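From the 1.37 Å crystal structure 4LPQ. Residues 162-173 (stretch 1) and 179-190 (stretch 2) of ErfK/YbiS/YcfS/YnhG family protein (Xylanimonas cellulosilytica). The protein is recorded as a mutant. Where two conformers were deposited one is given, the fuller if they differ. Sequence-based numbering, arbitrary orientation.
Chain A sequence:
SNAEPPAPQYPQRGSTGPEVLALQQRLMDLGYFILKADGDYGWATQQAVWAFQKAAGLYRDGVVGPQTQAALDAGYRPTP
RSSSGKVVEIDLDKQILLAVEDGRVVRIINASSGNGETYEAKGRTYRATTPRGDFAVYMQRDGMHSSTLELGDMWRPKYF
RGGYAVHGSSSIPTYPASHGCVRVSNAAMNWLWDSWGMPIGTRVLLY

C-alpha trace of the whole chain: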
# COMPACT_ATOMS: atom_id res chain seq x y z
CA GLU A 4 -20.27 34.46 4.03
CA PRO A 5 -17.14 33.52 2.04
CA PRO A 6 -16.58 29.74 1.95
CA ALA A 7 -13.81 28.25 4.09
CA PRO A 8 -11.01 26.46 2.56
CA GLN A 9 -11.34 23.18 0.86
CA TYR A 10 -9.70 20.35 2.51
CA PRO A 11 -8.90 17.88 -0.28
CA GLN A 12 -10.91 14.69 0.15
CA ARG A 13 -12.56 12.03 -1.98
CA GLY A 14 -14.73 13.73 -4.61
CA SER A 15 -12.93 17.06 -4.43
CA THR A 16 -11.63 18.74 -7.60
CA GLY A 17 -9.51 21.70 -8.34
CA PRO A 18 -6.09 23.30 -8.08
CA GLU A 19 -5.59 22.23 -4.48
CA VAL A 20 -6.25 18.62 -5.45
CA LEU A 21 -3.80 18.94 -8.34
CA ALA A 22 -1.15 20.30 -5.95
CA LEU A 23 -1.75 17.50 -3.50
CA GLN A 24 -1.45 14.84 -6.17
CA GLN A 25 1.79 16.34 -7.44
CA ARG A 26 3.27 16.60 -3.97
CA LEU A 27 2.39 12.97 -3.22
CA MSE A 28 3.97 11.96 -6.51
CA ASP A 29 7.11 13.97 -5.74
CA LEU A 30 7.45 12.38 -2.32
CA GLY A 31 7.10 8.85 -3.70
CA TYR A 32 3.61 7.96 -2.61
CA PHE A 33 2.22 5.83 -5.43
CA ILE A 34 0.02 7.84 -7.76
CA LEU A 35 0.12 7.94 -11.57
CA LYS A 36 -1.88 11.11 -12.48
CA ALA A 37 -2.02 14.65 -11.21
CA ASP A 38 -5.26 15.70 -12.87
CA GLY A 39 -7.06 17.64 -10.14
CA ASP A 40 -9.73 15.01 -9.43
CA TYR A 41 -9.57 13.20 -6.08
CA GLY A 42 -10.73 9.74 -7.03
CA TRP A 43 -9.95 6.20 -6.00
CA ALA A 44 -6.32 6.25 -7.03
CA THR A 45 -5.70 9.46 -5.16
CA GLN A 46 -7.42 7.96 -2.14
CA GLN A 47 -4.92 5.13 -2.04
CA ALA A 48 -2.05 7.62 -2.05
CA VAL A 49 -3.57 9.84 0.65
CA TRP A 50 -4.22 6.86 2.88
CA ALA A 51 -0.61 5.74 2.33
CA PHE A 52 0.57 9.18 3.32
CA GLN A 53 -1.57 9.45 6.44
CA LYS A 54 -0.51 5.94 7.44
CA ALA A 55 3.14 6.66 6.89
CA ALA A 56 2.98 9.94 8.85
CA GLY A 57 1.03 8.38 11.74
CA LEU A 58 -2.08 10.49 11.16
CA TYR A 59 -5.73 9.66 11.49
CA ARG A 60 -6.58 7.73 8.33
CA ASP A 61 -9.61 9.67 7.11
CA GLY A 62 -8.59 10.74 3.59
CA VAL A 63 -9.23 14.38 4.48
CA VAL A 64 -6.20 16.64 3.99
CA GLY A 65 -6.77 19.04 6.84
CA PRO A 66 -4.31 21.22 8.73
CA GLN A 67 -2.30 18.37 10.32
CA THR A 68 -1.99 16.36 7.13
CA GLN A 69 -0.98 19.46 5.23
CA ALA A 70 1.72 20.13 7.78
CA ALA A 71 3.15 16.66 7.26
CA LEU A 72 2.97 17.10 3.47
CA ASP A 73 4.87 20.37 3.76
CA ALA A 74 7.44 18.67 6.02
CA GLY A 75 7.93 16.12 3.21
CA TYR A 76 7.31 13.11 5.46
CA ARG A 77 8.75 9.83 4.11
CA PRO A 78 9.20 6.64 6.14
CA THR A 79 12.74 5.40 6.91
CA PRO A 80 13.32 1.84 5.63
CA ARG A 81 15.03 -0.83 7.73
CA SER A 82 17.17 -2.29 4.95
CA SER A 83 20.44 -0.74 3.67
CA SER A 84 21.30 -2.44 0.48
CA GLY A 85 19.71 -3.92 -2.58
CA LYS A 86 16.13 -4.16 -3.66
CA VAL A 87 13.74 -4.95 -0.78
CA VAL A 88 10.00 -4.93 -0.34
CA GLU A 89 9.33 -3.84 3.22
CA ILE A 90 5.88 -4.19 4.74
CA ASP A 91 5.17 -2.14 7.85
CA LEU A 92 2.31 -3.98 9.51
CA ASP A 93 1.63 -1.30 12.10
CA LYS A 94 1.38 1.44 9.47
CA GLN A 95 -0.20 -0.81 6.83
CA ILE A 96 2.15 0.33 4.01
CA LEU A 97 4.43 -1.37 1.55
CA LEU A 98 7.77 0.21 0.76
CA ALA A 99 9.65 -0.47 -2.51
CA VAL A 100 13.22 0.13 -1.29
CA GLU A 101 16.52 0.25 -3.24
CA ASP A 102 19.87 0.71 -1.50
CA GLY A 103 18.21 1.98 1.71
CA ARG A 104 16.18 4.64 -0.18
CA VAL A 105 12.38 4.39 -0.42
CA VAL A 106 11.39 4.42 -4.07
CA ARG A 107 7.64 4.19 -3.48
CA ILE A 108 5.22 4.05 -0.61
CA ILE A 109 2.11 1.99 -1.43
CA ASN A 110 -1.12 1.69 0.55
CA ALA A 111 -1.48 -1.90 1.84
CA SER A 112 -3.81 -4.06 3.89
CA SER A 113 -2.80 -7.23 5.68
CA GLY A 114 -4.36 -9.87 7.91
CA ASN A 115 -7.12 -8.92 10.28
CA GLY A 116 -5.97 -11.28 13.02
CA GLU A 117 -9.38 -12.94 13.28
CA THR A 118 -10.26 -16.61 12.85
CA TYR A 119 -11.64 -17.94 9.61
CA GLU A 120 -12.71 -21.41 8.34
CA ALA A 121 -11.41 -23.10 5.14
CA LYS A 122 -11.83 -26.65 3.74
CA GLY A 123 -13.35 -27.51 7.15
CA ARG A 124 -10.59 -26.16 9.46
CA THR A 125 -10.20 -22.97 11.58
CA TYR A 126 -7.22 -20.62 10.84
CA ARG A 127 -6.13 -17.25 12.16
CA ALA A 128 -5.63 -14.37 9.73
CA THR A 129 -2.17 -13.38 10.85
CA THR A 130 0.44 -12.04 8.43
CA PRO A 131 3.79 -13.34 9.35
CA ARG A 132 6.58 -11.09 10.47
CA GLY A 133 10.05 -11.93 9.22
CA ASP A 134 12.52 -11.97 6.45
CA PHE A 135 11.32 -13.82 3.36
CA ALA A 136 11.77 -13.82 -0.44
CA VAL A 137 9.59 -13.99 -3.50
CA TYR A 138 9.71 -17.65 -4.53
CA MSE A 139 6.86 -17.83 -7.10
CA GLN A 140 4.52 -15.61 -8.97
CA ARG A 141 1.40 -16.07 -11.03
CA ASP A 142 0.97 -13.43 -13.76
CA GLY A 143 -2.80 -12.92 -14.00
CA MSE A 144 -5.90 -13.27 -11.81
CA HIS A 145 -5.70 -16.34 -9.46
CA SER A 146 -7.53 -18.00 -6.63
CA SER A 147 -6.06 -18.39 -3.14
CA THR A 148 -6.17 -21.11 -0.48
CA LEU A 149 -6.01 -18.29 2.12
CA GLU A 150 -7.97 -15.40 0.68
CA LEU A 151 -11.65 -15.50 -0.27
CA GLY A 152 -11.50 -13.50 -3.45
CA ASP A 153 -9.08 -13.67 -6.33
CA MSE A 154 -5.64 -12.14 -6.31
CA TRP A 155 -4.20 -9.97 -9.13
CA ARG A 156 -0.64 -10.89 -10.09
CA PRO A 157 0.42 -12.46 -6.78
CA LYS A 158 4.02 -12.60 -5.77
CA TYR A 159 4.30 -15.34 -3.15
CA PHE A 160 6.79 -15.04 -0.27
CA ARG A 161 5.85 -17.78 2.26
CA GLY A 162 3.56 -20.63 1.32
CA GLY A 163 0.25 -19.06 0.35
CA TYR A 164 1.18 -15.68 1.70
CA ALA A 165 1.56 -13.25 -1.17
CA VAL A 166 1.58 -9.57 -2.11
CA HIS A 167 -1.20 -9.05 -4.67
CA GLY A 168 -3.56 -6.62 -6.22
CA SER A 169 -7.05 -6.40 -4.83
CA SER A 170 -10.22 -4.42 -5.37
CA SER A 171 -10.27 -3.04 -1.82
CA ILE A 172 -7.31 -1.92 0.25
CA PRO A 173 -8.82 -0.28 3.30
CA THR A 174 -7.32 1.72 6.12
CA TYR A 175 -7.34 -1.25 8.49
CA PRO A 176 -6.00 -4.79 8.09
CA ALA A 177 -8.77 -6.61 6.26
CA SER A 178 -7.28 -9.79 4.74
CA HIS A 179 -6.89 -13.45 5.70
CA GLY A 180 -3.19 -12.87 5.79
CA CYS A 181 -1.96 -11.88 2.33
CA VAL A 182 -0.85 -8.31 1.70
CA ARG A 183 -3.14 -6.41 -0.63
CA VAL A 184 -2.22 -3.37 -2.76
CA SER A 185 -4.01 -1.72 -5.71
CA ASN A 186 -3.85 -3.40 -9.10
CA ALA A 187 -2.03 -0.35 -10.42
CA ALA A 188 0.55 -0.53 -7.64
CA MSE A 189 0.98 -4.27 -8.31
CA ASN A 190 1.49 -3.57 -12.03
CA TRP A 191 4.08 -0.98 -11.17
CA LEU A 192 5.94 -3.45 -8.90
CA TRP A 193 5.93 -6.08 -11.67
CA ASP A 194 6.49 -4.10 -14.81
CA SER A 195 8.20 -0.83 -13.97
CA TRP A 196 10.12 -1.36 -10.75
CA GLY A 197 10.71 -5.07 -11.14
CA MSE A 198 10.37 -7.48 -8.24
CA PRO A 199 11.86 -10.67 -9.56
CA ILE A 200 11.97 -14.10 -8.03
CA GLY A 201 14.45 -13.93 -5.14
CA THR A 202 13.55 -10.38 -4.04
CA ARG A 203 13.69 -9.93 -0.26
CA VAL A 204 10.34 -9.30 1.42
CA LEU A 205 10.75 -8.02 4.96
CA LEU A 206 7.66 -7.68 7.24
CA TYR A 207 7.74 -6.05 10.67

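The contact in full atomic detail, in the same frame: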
# COMPACT_ATOMS: atom_id res chain seq x y z
N GLY A 162 4.73 -19.80 1.55
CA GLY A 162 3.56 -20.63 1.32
C GLY A 162 2.54 -19.80 0.54
O GLY A 162 2.85 -19.26 -0.54
N GLY A 163 1.30 -19.80 1.00
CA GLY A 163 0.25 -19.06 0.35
C GLY A 163 0.22 -17.58 0.55
O GLY A 163 -0.57 -16.88 -0.02
N TYR A 164 1.09 -17.10 1.40
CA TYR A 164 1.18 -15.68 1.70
C TYR A 164 1.89 -14.97 0.54
O TYR A 164 3.03 -15.30 0.14
CB TYR A 164 1.92 -15.37 2.99
CG TYR A 164 1.25 -15.91 4.21
CD1 TYR A 164 0.23 -15.19 4.82
CD2 TYR A 164 1.61 -17.05 4.81
CE1 TYR A 164 -0.46 -15.65 5.90
CE2 TYR A 164 0.96 -17.52 5.91
CZ TYR A 164 -0.07 -16.81 6.48
OH TYR A 164 -0.71 -17.33 7.59
N ALA A 165 1.15 -13.99 -0.03
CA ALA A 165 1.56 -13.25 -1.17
C ALA A 165 1.24 -11.79 -1.01
O ALA A 165 0.37 -11.38 -0.25
CB ALA A 165 0.81 -13.75 -2.42
N VAL A 166 1.96 -10.97 -1.78
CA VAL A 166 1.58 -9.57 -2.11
C VAL A 166 0.81 -9.64 -3.43
O VAL A 166 1.24 -10.30 -4.39
CB VAL A 166 2.83 -8.68 -2.28
CG1 VAL A 166 2.41 -7.25 -2.57
CG2 VAL A 166 3.67 -8.72 -1.01
N HIS A 167 -0.35 -9.00 -3.47
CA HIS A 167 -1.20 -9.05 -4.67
C HIS A 167 -2.05 -7.87 -4.83
O HIS A 167 -2.33 -7.17 -3.84
CB HIS A 167 -2.05 -10.34 -4.67
CG HIS A 167 -3.08 -10.36 -3.58
ND1 HIS A 167 -4.35 -9.85 -3.75
CD2 HIS A 167 -3.01 -10.82 -2.32
CE1 HIS A 167 -5.01 -10.01 -2.60
NE2 HIS A 167 -4.22 -10.57 -1.71
N GLY A 168 -2.52 -7.62 -6.02
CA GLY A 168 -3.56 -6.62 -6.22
C GLY A 168 -4.95 -7.10 -5.83
O GLY A 168 -5.29 -8.29 -5.91
N SER A 169 -5.71 -6.14 -5.35
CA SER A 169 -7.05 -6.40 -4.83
C SER A 169 -7.98 -5.28 -5.18
O SER A 169 -7.53 -4.16 -5.42
CB SER A 169 -7.01 -6.61 -3.33
OG SER A 169 -8.22 -7.12 -2.78
N SER A 170 -9.29 -5.51 -5.14
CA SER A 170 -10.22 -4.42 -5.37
C SER A 170 -10.40 -3.44 -4.24
O SER A 170 -10.88 -2.34 -4.47
CB SER A 170 -11.63 -5.00 -5.67
OG SER A 170 -12.08 -5.77 -4.53
N SER A 171 -10.08 -3.85 -3.05
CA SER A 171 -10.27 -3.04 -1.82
C SER A 171 -9.06 -3.19 -0.92
O SER A 171 -8.67 -4.28 -0.47
CB SER A 171 -11.52 -3.42 -1.09
OG SER A 171 -11.69 -2.56 0.06
N ILE A 172 -8.51 -2.03 -0.58
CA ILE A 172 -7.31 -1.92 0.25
C ILE A 172 -7.64 -0.85 1.32
O ILE A 172 -7.27 0.32 1.15
CB ILE A 172 -6.07 -1.59 -0.56
CG1 ILE A 172 -5.92 -2.49 -1.77
CG2 ILE A 172 -4.87 -1.72 0.33
CD1 ILE A 172 -6.47 -1.88 -3.04
N PRO A 173 -8.33 -1.27 2.39
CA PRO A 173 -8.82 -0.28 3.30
C PRO A 173 -7.76 0.22 4.31
O PRO A 173 -6.60 -0.20 4.26
CB PRO A 173 -9.87 -0.98 4.04
CG PRO A 173 -9.74 -2.35 3.80
CD PRO A 173 -8.90 -2.59 2.66
N HIS A 179 -7.15 -12.18 4.96
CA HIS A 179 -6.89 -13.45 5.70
C HIS A 179 -5.43 -13.72 5.93
O HIS A 179 -5.05 -14.77 6.43
CB HIS A 179 -7.48 -14.64 4.99
CG HIS A 179 -8.93 -14.73 5.13
ND1 HIS A 179 -9.64 -15.73 4.52
CD2 HIS A 179 -9.81 -14.09 5.91
CE1 HIS A 179 -10.92 -15.66 4.86
NE2 HIS A 179 -11.04 -14.71 5.76
N GLY A 180 -4.57 -12.74 5.58
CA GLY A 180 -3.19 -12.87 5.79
C GLY A 180 -2.32 -12.37 4.66
O GLY A 180 -1.13 -12.00 4.89
N CYS A 181 -2.79 -12.44 3.39
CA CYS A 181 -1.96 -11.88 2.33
C CYS A 181 -1.92 -10.34 2.45
O CYS A 181 -2.71 -9.73 3.19
CB CYS A 181 -2.53 -12.27 1.03
SG CYS A 181 -2.27 -14.04 0.67
N VAL A 182 -0.98 -9.75 1.71
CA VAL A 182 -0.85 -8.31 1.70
C VAL A 182 -1.39 -7.75 0.44
O VAL A 182 -0.83 -7.99 -0.65
CB VAL A 182 0.63 -7.92 1.90
CG1 VAL A 182 0.80 -6.43 1.88
CG2 VAL A 182 1.16 -8.54 3.23
N ARG A 183 -2.46 -6.99 0.49
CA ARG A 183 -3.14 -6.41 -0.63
C ARG A 183 -2.58 -4.99 -0.95
O ARG A 183 -2.34 -4.23 -0.01
CB ARG A 183 -4.65 -6.16 -0.28
CG ARG A 183 -5.37 -7.37 0.07
CD ARG A 183 -6.75 -6.87 0.46
NE ARG A 183 -7.49 -7.99 0.76
CZ ARG A 183 -8.71 -7.96 1.15
NH1 ARG A 183 -9.38 -6.79 1.21
NH2 ARG A 183 -9.22 -9.11 1.48
N VAL A 184 -2.51 -4.70 -2.21
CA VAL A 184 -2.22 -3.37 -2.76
C VAL A 184 -3.15 -3.14 -3.96
O VAL A 184 -3.80 -4.08 -4.41
CB VAL A 184 -0.74 -3.17 -3.15
CG1 VAL A 184 0.16 -3.40 -1.93
CG2 VAL A 184 -0.38 -4.08 -4.31
N SER A 185 -3.20 -1.94 -4.51
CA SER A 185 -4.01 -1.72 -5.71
C SER A 185 -3.49 -2.49 -6.91
O SER A 185 -2.29 -2.78 -6.98
CB SER A 185 -4.14 -0.25 -6.07
OG SER A 185 -2.91 0.27 -6.57
N ASN A 186 -4.34 -2.76 -7.87
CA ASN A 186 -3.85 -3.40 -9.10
C ASN A 186 -2.77 -2.56 -9.81
O ASN A 186 -1.83 -3.09 -10.30
CB ASN A 186 -5.02 -3.74 -10.01
CG ASN A 186 -5.93 -4.81 -9.52
OD1 ASN A 186 -5.69 -5.51 -8.59
ND2 ASN A 186 -7.02 -4.91 -10.22
N ALA A 187 -2.99 -1.23 -9.82
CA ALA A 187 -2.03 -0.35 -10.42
C ALA A 187 -0.68 -0.42 -9.73
O ALA A 187 0.36 -0.42 -10.37
CB ALA A 187 -2.57 1.04 -10.47
N ALA A 188 -0.70 -0.41 -8.40
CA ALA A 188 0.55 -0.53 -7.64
C ALA A 188 1.20 -1.89 -7.96
O ALA A 188 2.42 -1.95 -8.13
CB ALA A 188 0.34 -0.36 -6.13
N MSE A 189 0.43 -2.93 -8.04
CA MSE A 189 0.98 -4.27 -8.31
C MSE A 189 1.61 -4.26 -9.73
O MSE A 189 2.70 -4.80 -9.89
CB MSE A 189 -0.12 -5.33 -8.19
CG MSE A 189 0.52 -6.69 -8.01
SE MSE A 189 1.29 -6.83 -6.18
CE MSE A 189 2.69 -8.11 -6.53
N ASN A 190 0.96 -3.63 -10.70
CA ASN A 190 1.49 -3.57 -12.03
C ASN A 190 2.80 -2.82 -12.06
O ASN A 190 3.75 -3.23 -12.75
CB ASN A 190 0.47 -2.95 -13.01
CG ASN A 190 -0.77 -3.80 -13.21
OD1 ASN A 190 -0.77 -5.01 -13.04
ND2 ASN A 190 -1.84 -3.12 -13.61
O HOH W 1 -3.38 -16.50 7.78
O HOH W 2 -7.11 -2.36 -7.40

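Two neighbouring strands, 164-168 and 182-184, run side by side in the same direction, their axes 21° from parallel and 4.7 Å apart at closest approach. Parallel bridges pair V166 with V182, H167 with R183 and G168 with V184. The hydrogen bonds zigzag between the strands as parallel pairing requires: V182 N donates to A165 O (2.9 Å), H167 N to V182 O (3.0 Å), V184 N to H167 O (3.0 Å) and S169 N to V184 O (3.0 Å), the last the most bent at 139°. Between these rungs CA-H groups lean on the same carbonyls, V166 CA lying 3.2 Å from V182 O and G168 CA 3.1 Å from V184 O. After V184 the second stretch turns into a helix that begins at N186 and runs at 120° to the first strand; S185 caps it, S185 OG accepting from A188 N at 2.9 Å. A water links the two stretches here, donating to S169 O and accepting from N186 N.

Ahead of the ladder, sulfur takes the place of a carbonyl: A165 N donates to C181 SG at 3.5 Å, a long bond as befits a large, weakly polar acceptor. The Y164 ring meets G180 O at its edge, with CD1 3.5 Å from that oxygen. G180 has the backbone angles of a glycine, and a CB there would also strike Y164 CE1. A second water bridges Y164 OH and H179 O.

V166, V182 and V184 share one face of the sheet. V166 CG2 approaches V182 CB at 4.3 Å, while V166 CG1 lies 3.8 Å from SE of the selenomethionine M189, which reaches back from the helix. G168 lets the helix start come close: a CB on it would clash with N186 OD1, which sits 3.3 Å from G168 C.

H167 and R183 occupy the other face. H167 ND1 donates to its neighbour's carbonyl, G168 O, at 2.8 Å, which anchors the imidazole; R183 CA lies over one ring face, and C181 CB meets the edge, 3.6 Å from H167 NE2. R183, its side chain extended, has more of its surface covered by the other stretch than any other residue, 102 Å². R183 NH1 donates to S171 O at 3.1 Å, near the guanidinium plane, so a charged group satisfies a loop carbonyl. S169 OG lies over one guanidinium face and 3.6 Å from R183 CD. The I172 side chain packs along the backbone of the second strand, CG2 3.6 Å from R183 O and CD1 3.6 Å from S185 N, and its CG1 also lies 4.2 Å from R183 CB.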